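Local coordinates for protein endonuclease V (Homo sapiens, PDB 6OZE) that probably cleaves RNA strands near inosine, as a metal-ion-dependent endoribonuclease of the RNase H-like clan, at residues V152-K164 and S174-G186. The protein carries 4 engineered substitutions. Sequence-based numbering, arbitrary orientation.
Unlike the reference sequence in segment 152-164: Ala156 (reference Glu).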
ATOM      1  N   VAL A 152     -13.179  -2.644  -9.834  1.00 49.47           N
ATOM      2  CA  VAL A 152     -13.434  -4.066  -9.643  1.00 50.15           C
ATOM      3  C   VAL A 152     -14.676  -4.256  -8.778  1.00 54.96           C
ATOM      4  O   VAL A 152     -15.079  -3.369  -8.022  1.00 53.80           O
ATOM      5  CB  VAL A 152     -12.229  -4.800  -9.021  1.00 60.86           C
ATOM      6  CG1 VAL A 152     -11.024  -4.742  -9.953  1.00 62.11           C
ATOM      7  CG2 VAL A 152     -11.897  -4.208  -7.665  1.00 51.60           C
ATOM      8  N   ASP A 153     -15.276  -5.447  -8.895  1.00 60.75           N
ATOM      9  CA  ASP A 153     -16.492  -5.803  -8.156  1.00 62.84           C
ATOM     10  C   ASP A 153     -17.578  -4.739  -8.315  1.00 54.91           C
ATOM     11  O   ASP A 153     -18.227  -4.326  -7.352  1.00 56.44           O
ATOM     12  CB  ASP A 153     -16.207  -6.110  -6.679  1.00 62.05           C
ATOM     13  CG  ASP A 153     -17.402  -6.743  -5.962  1.00 72.23           C
ATOM     14  OD1 ASP A 153     -18.350  -7.187  -6.646  1.00 77.05           O
ATOM     15  OD2 ASP A 153     -17.398  -6.787  -4.713  1.00 68.30           O
ATOM     16  N   GLY A 154     -17.761  -4.275  -9.546  1.00 61.73           N
ATOM     17  CA  GLY A 154     -18.786  -3.293  -9.830  1.00 61.29           C
ATOM     18  C   GLY A 154     -18.473  -1.875  -9.410  1.00 56.33           C
ATOM     19  O   GLY A 154     -19.335  -1.002  -9.567  1.00 57.63           O
ATOM     20  N   LEU A 155     -17.284  -1.610  -8.869  1.00 48.18           N
ATOM     21  CA  LEU A 155     -16.892  -0.239  -8.579  1.00 40.03           C
ATOM     22  C   LEU A 155     -16.565   0.496  -9.870  1.00 46.78           C
ATOM     23  O   LEU A 155     -15.957  -0.060 -10.783  1.00 44.53           O
ATOM     24  CB  LEU A 155     -15.663  -0.219  -7.674  1.00 41.12           C
ATOM     25  CG  LEU A 155     -15.865  -0.429  -6.180  1.00 48.15           C
ATOM     26  CD1 LEU A 155     -14.516  -0.514  -5.494  1.00 54.49           C
ATOM     27  CD2 LEU A 155     -16.687   0.705  -5.597  1.00 47.03           C
ATOM     28  N   ALA A 156     -16.960   1.762  -9.946  1.00 41.17           N
ATOM     29  CA  ALA A 156     -16.724   2.531 -11.157  1.00 45.05           C
ATOM     30  C   ALA A 156     -16.601   4.000 -10.794  1.00 45.70           C
ATOM     31  O   ALA A 156     -17.270   4.478  -9.874  1.00 40.70           O
ATOM     32  CB  ALA A 156     -17.857   2.334 -12.175  1.00 49.19           C
ATOM     33  N   ASN A 157     -15.729   4.706 -11.512  1.00 43.56           N
ATOM     34  CA  ASN A 157     -15.616   6.156 -11.371  1.00 39.53           C
ATOM     35  C   ASN A 157     -16.713   6.782 -12.229  1.00 48.69           C
ATOM     36  O   ASN A 157     -16.501   7.215 -13.365  1.00 53.35           O
ATOM     37  CB  ASN A 157     -14.227   6.630 -11.772  1.00 53.82           C
ATOM     38  CG  ASN A 157     -14.048   8.121 -11.587  1.00 58.45           C
ATOM     39  OD1 ASN A 157     -14.906   8.794 -11.020  1.00 52.79           O
ATOM     40  ND2 ASN A 157     -12.927   8.646 -12.064  1.00 65.14           N
ATOM     41  N   ASN A 158     -17.916   6.821 -11.665  1.00 45.65           N
ATOM     42  CA  ASN A 158     -19.100   7.266 -12.374  1.00 35.14           C
ATOM     43  C   ASN A 158     -19.624   8.562 -11.754  1.00 33.68           C
ATOM     44  O   ASN A 158     -18.969   9.183 -10.915  1.00 33.17           O
ATOM     45  CB  ASN A 158     -20.156   6.159 -12.388  1.00 37.32           C
ATOM     46  CG  ASN A 158     -20.490   5.657 -10.995  1.00 35.33           C
ATOM     47  OD1 ASN A 158     -20.056   6.228  -9.988  1.00 34.27           O
ATOM     48  ND2 ASN A 158     -21.286   4.595 -10.928  1.00 46.21           N
ATOM     49  N   ALA A 159     -20.819   8.968 -12.182  1.00 37.95           N
ATOM     50  CA  ALA A 159     -21.383  10.210 -11.666  1.00 36.66           C
ATOM     51  C   ALA A 159     -21.529  10.165 -10.151  1.00 34.43           C
ATOM     52  O   ALA A 159     -21.201  11.138  -9.460  1.00 33.70           O
ATOM     53  CB  ALA A 159     -22.714  10.513 -12.344  1.00 40.31           C
ATOM     54  N   LEU A 160     -22.010   9.039  -9.610  1.00 32.49           N
ATOM     55  CA  LEU A 160     -22.110   8.898  -8.155  1.00 31.11           C
ATOM     56  C   LEU A 160     -20.768   9.132  -7.470  1.00 31.26           C
ATOM     57  O   LEU A 160     -20.665   9.874  -6.479  1.00 29.32           O
ATOM     58  CB  LEU A 160     -22.654   7.514  -7.803  1.00 35.49           C
ATOM     59  CG  LEU A 160     -22.586   7.130  -6.327  1.00 38.83           C
ATOM     60  CD1 LEU A 160     -23.588   7.951  -5.541  1.00 40.51           C
ATOM     61  CD2 LEU A 160     -22.845   5.650  -6.131  1.00 52.40           C
ATOM     62  N   HIS A 161     -19.721   8.481  -7.969  1.00 27.68           N
ATOM     63  CA  HIS A 161     -18.413   8.624  -7.362  1.00 27.30           C
ATOM     64  C   HIS A 161     -17.956  10.077  -7.369  1.00 25.47           C
ATOM     65  O   HIS A 161     -17.440  10.575  -6.366  1.00 26.66           O
ATOM     66  CB  HIS A 161     -17.415   7.738  -8.109  1.00 27.35           C
ATOM     67  CG  HIS A 161     -16.127   7.559  -7.376  1.00 30.45           C
ATOM     68  ND1 HIS A 161     -16.044   6.868  -6.188  1.00 31.34           N
ATOM     69  CD2 HIS A 161     -14.879   8.010  -7.640  1.00 31.42           C
ATOM     70  CE1 HIS A 161     -14.792   6.886  -5.759  1.00 30.94           C
ATOM     71  NE2 HIS A 161     -14.065   7.571  -6.623  1.00 28.37           N
ATOM     72  N   LYS A 162     -18.169  10.779  -8.485  1.00 28.43           N
ATOM     73  CA  LYS A 162     -17.739  12.175  -8.567  1.00 28.79           C
ATOM     74  C   LYS A 162     -18.530  13.087  -7.625  1.00 30.80           C
ATOM     75  O   LYS A 162     -17.965  14.021  -7.043  1.00 28.61           O
ATOM     76  CB  LYS A 162     -17.800  12.657 -10.012  1.00 33.68           C
ATOM     77  CG  LYS A 162     -16.780  11.942 -10.904  1.00 39.78           C
ATOM     78  CD  LYS A 162     -16.938  12.312 -12.369  1.00 50.16           C
ATOM     79  CE  LYS A 162     -15.846  11.661 -13.215  1.00 58.11           C
ATOM     80  NZ  LYS A 162     -15.897  10.173 -13.161  1.00 58.92           N
ATOM     81  N   GLU A 163     -19.835  12.853  -7.466  1.00 26.70           N
ATOM     82  CA  GLU A 163     -20.592  13.674  -6.526  1.00 26.56           C
ATOM     83  C   GLU A 163     -20.175  13.403  -5.085  1.00 26.50           C
ATOM     84  O   GLU A 163     -20.121  14.325  -4.262  1.00 28.54           O
ATOM     85  CB  GLU A 163     -22.076  13.422  -6.710  1.00 28.36           C
ATOM     86  CG  GLU A 163     -22.621  13.792  -8.089  1.00 31.23           C
ATOM     87  CD  GLU A 163     -22.535  15.280  -8.426  1.00 40.48           C
ATOM     88  OE1 GLU A 163     -23.069  15.664  -9.486  1.00 45.14           O
ATOM     89  OE2 GLU A 163     -21.945  16.069  -7.657  1.00 38.47           O
ATOM     90  N   LYS A 164     -19.853  12.148  -4.760  1.00 24.82           N
ATOM     91  CA  LYS A 164     -19.385  11.871  -3.408  0.50 24.35           C
ATOM     92  C   LYS A 164     -18.050  12.554  -3.138  1.00 24.74           C
ATOM     93  O   LYS A 164     -17.799  13.006  -2.013  1.00 26.22           O
ATOM     94  CB  LYS A 164     -19.358  10.363  -3.150  0.50 24.70           C
ATOM     95  CG  LYS A 164     -20.768   9.780  -3.038  0.50 29.05           C
ATOM     96  CD  LYS A 164     -20.780   8.273  -3.217  0.50 34.78           C
ATOM     97  CE  LYS A 164     -20.191   7.565  -2.014  0.50 28.41           C
ATOM     98  NZ  LYS A 164     -20.049   6.097  -2.274  0.50 34.31           N
ATOM     99  N   SER A 174     -14.165  10.993   4.483  1.00 25.61           N
ATOM    100  CA  SER A 174     -14.048   9.730   3.762  1.00 24.34           C
ATOM    101  C   SER A 174     -15.433   9.196   3.431  1.00 25.04           C
ATOM    102  O   SER A 174     -16.423   9.549   4.080  1.00 26.16           O
ATOM    103  CB  SER A 174     -13.271   8.690   4.581  1.00 29.40           C
ATOM    104  OG  SER A 174     -13.955   8.401   5.792  1.00 35.07           O
ATOM    105  N   PHE A 175     -15.499   8.354   2.394  1.00 21.40           N
ATOM    106  CA  PHE A 175     -16.742   7.667   2.066  1.00 23.52           C
ATOM    107  C   PHE A 175     -16.450   6.234   1.641  1.00 21.31           C
ATOM    108  O   PHE A 175     -15.359   5.948   1.140  1.00 22.88           O
ATOM    109  CB  PHE A 175     -17.588   8.397   0.999  1.00 23.17           C
ATOM    110  CG  PHE A 175     -16.943   8.539  -0.368  1.00 25.39           C
ATOM    111  CD1 PHE A 175     -17.000   7.505  -1.300  1.00 26.14           C
ATOM    112  CD2 PHE A 175     -16.367   9.739  -0.758  1.00 22.87           C
ATOM    113  CE1 PHE A 175     -16.484   7.662  -2.572  1.00 24.39           C
ATOM    114  CE2 PHE A 175     -15.827   9.895  -2.032  1.00 24.01           C
ATOM    115  CZ  PHE A 175     -15.881   8.851  -2.934  1.00 24.84           C
ATOM    116  N   PRO A 176     -17.385   5.312   1.859  1.00 22.40           N
ATOM    117  CA  PRO A 176     -17.108   3.897   1.590  1.00 26.56           C
ATOM    118  C   PRO A 176     -17.250   3.527   0.122  1.00 25.87           C
ATOM    119  O   PRO A 176     -18.020   4.127  -0.630  1.00 27.23           O
ATOM    120  CB  PRO A 176     -18.159   3.171   2.439  1.00 29.50           C
ATOM    121  CG  PRO A 176     -19.318   4.136   2.491  1.00 30.76           C
ATOM    122  CD  PRO A 176     -18.686   5.511   2.530  1.00 24.69           C
ATOM    123  N   LEU A 177     -16.465   2.510  -0.281  1.00 25.81           N
ATOM    124  CA  LEU A 177     -16.523   1.946  -1.625  1.00 29.23           C
ATOM    125  C   LEU A 177     -17.160   0.568  -1.517  1.00 32.88           C
ATOM    126  O   LEU A 177     -16.546  -0.371  -0.999  1.00 36.13           O
ATOM    127  CB  LEU A 177     -15.114   1.859  -2.215  1.00 26.55           C
ATOM    128  CG  LEU A 177     -14.386   3.208  -2.177  1.00 28.19           C
ATOM    129  CD1 LEU A 177     -12.900   3.019  -2.483  1.00 30.51           C
ATOM    130  CD2 LEU A 177     -15.011   4.183  -3.153  1.00 31.46           C
ATOM    131  N   LEU A 178     -18.393   0.461  -1.992  1.00 36.92           N
ATOM    132  CA  LEU A 178     -19.217  -0.724  -1.828  1.00 41.96           C
ATOM    133  C   LEU A 178     -19.130  -1.550  -3.103  1.00 43.25           C
ATOM    134  O   LEU A 178     -19.416  -1.042  -4.193  1.00 43.99           O
ATOM    135  CB  LEU A 178     -20.663  -0.286  -1.591  1.00 51.20           C
ATOM    136  CG  LEU A 178     -21.661  -1.173  -0.850  1.00 69.45           C
ATOM    137  CD1 LEU A 178     -22.682  -1.786  -1.805  1.00 79.19           C
ATOM    138  CD2 LEU A 178     -20.930  -2.237  -0.067  1.00 75.44           C
ATOM    139  N   GLY A 179     -18.719  -2.808  -2.970  1.00 37.34           N
ATOM    140  CA  GLY A 179     -18.781  -3.711  -4.102  1.00 40.39           C
ATOM    141  C   GLY A 179     -20.219  -3.936  -4.523  1.00 64.66           C
ATOM    142  O   GLY A 179     -21.146  -3.789  -3.725  1.00 64.81           O
ATOM    143  N   ASP A 180     -20.406  -4.283  -5.801  1.00 61.17           N
ATOM    144  CA  ASP A 180     -21.759  -4.438  -6.332  1.00 78.66           C
ATOM    145  C   ASP A 180     -22.637  -5.287  -5.421  1.00 93.86           C
ATOM    146  O   ASP A 180     -23.850  -5.071  -5.352  1.00104.16           O
ATOM    147  CB  ASP A 180     -21.720  -5.022  -7.748  1.00 75.97           C
ATOM    148  CG  ASP A 180     -21.925  -3.967  -8.824  1.00 77.84           C
ATOM    149  OD1 ASP A 180     -22.081  -2.776  -8.479  1.00 76.94           O
ATOM    150  OD2 ASP A 180     -21.928  -4.329 -10.020  1.00 84.37           O
ATOM    151  N   SER A 181     -22.036  -6.208  -4.668  1.00 93.28           N
ATOM    152  CA  SER A 181     -22.781  -7.167  -3.862  1.00 95.84           C
ATOM    153  C   SER A 181     -23.110  -6.672  -2.459  1.00 97.65           C
ATOM    154  O   SER A 181     -24.153  -7.049  -1.912  1.00106.72           O
ATOM    155  CB  SER A 181     -21.981  -8.464  -3.748  1.00 92.91           C
ATOM    156  OG  SER A 181     -20.687  -8.200  -3.235  1.00 85.61           O
ATOM    157  N   GLY A 182     -22.253  -5.861  -1.845  1.00 90.60           N
ATOM    158  CA  GLY A 182     -22.519  -5.422  -0.488  1.00 85.73           C
ATOM    159  C   GLY A 182     -21.313  -5.506   0.425  1.00 82.68           C
ATOM    160  O   GLY A 182     -21.388  -5.150   1.605  1.00 85.29           O
ATOM    161  N   THR A 183     -20.193  -5.978  -0.113  1.00 67.94           N
ATOM    162  CA  THR A 183     -18.929  -5.954   0.609  1.00 61.34           C
ATOM    163  C   THR A 183     -18.307  -4.580   0.424  1.00 43.99           C
ATOM    164  O   THR A 183     -18.085  -4.152  -0.711  1.00 50.12           O
ATOM    165  CB  THR A 183     -17.989  -7.007   0.025  1.00 69.32           C
ATOM    166  OG1 THR A 183     -18.750  -8.024  -0.638  1.00 74.15           O
ATOM    167  CG2 THR A 183     -17.150  -7.642   1.125  1.00 72.56           C
ATOM    168  N   VAL A 184     -18.045  -3.872   1.518  1.00 53.30           N
ATOM    169  CA  VAL A 184     -17.280  -2.635   1.409  1.00 46.61           C
ATOM    170  C   VAL A 184     -15.819  -3.009   1.204  1.00 45.29           C
ATOM    171  O   VAL A 184     -15.223  -3.715   2.023  1.00 46.85           O
ATOM    172  CB  VAL A 184     -17.469  -1.719   2.627  1.00 48.99           C
ATOM    173  CG1 VAL A 184     -16.569  -0.499   2.485  1.00 48.15           C
ATOM    174  CG2 VAL A 184     -18.914  -1.272   2.742  1.00 52.38           C
ATOM    175  N   LEU A 185     -15.251  -2.553   0.092  1.00 35.37           N
ATOM    176  CA  LEU A 185     -13.916  -2.950  -0.334  1.00 31.77           C
ATOM    177  C   LEU A 185     -12.849  -1.957   0.094  1.00 29.01           C
ATOM    178  O   LEU A 185     -11.660  -2.311   0.120  1.00 29.24           O
ATOM    179  CB  LEU A 185     -13.904  -3.046  -1.859  1.00 34.48           C
ATOM    180  CG  LEU A 185     -14.942  -4.005  -2.437  1.00 44.07           C
ATOM    181  CD1 LEU A 185     -15.002  -3.887  -3.951  1.00 54.10           C
ATOM    182  CD2 LEU A 185     -14.618  -5.424  -2.023  1.00 49.82           C
ATOM    183  N   GLY A 186     -13.240  -0.733   0.412  1.00 28.58           N
ATOM    184  CA  GLY A 186     -12.277   0.274   0.802  1.00 26.14           C
ATOM    185  C   GLY A 186     -12.988   1.576   1.081  1.00 25.75           C
ATOM    186  O   GLY A 186     -14.219   1.626   1.166  1.00 27.63           O
TER
HETATM  187  O   HOH W   1     -21.552  -1.679 -10.940  1.00 49.13           O
HETATM  188  O   HOH W   2     -20.814   4.993  -0.200  1.00 50.11           O
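Asp153 O accepts a short, nearly straight hydrogen bond from Asp180 N (2.7 Å, 167° at the hydrogen), and Gly179 CA makes a C-H...O contact with the same oxygen. Two turns are joined here: the type I' turn from Val152 to Leu155, and the type I turn from Gly179 to Gly182 that links strands 174-178 and 184-189 as a beta hairpin at the margin of the RNase H-like sheet. Glycine suits position 154, where phi is positive and any CB would collide with Asp180 CG. A water lies within hydrogen-bonding distance of both Gly154 O and Asp180 OD1.

Next to the turns, Leu155 reaches the hairpin with branched, apolar ends: its CD1 lies 3.7 Å from Leu185 CD1, and its CD2 rests near Leu177 CB and Leu178 O. Leu177 CD2 in turn meets the edge of the His161 imidazole. With CG swung anti to the backbone N (chi1 -166°), that ring reaches from helix 159-167 to strand 174-178; its NE2 bonds to the hydroxyl of Tyr200, while CE1 approaches Phe175 CZ at 3.6 Å, the two ring planes being 74° apart.

Phe175 supplies a broad flat surface for the helix. A leucine in its place would probably leave Lys164 CB without its aromatic face and open a gap beside His161. Lysine combines an aliphatic stem with a charged end: in the conformer given here, one of two, the chain bends at chi3 to bring CE over Phe175 CD1, and NZ makes a weak hydrogen bond to Pro176 O at 3.3 Å. Nearer the backbone, Lys164 CB sits almost centrally over one face of the Phe175 ring, 3.7 Å from its centroid in a CH-pi contact.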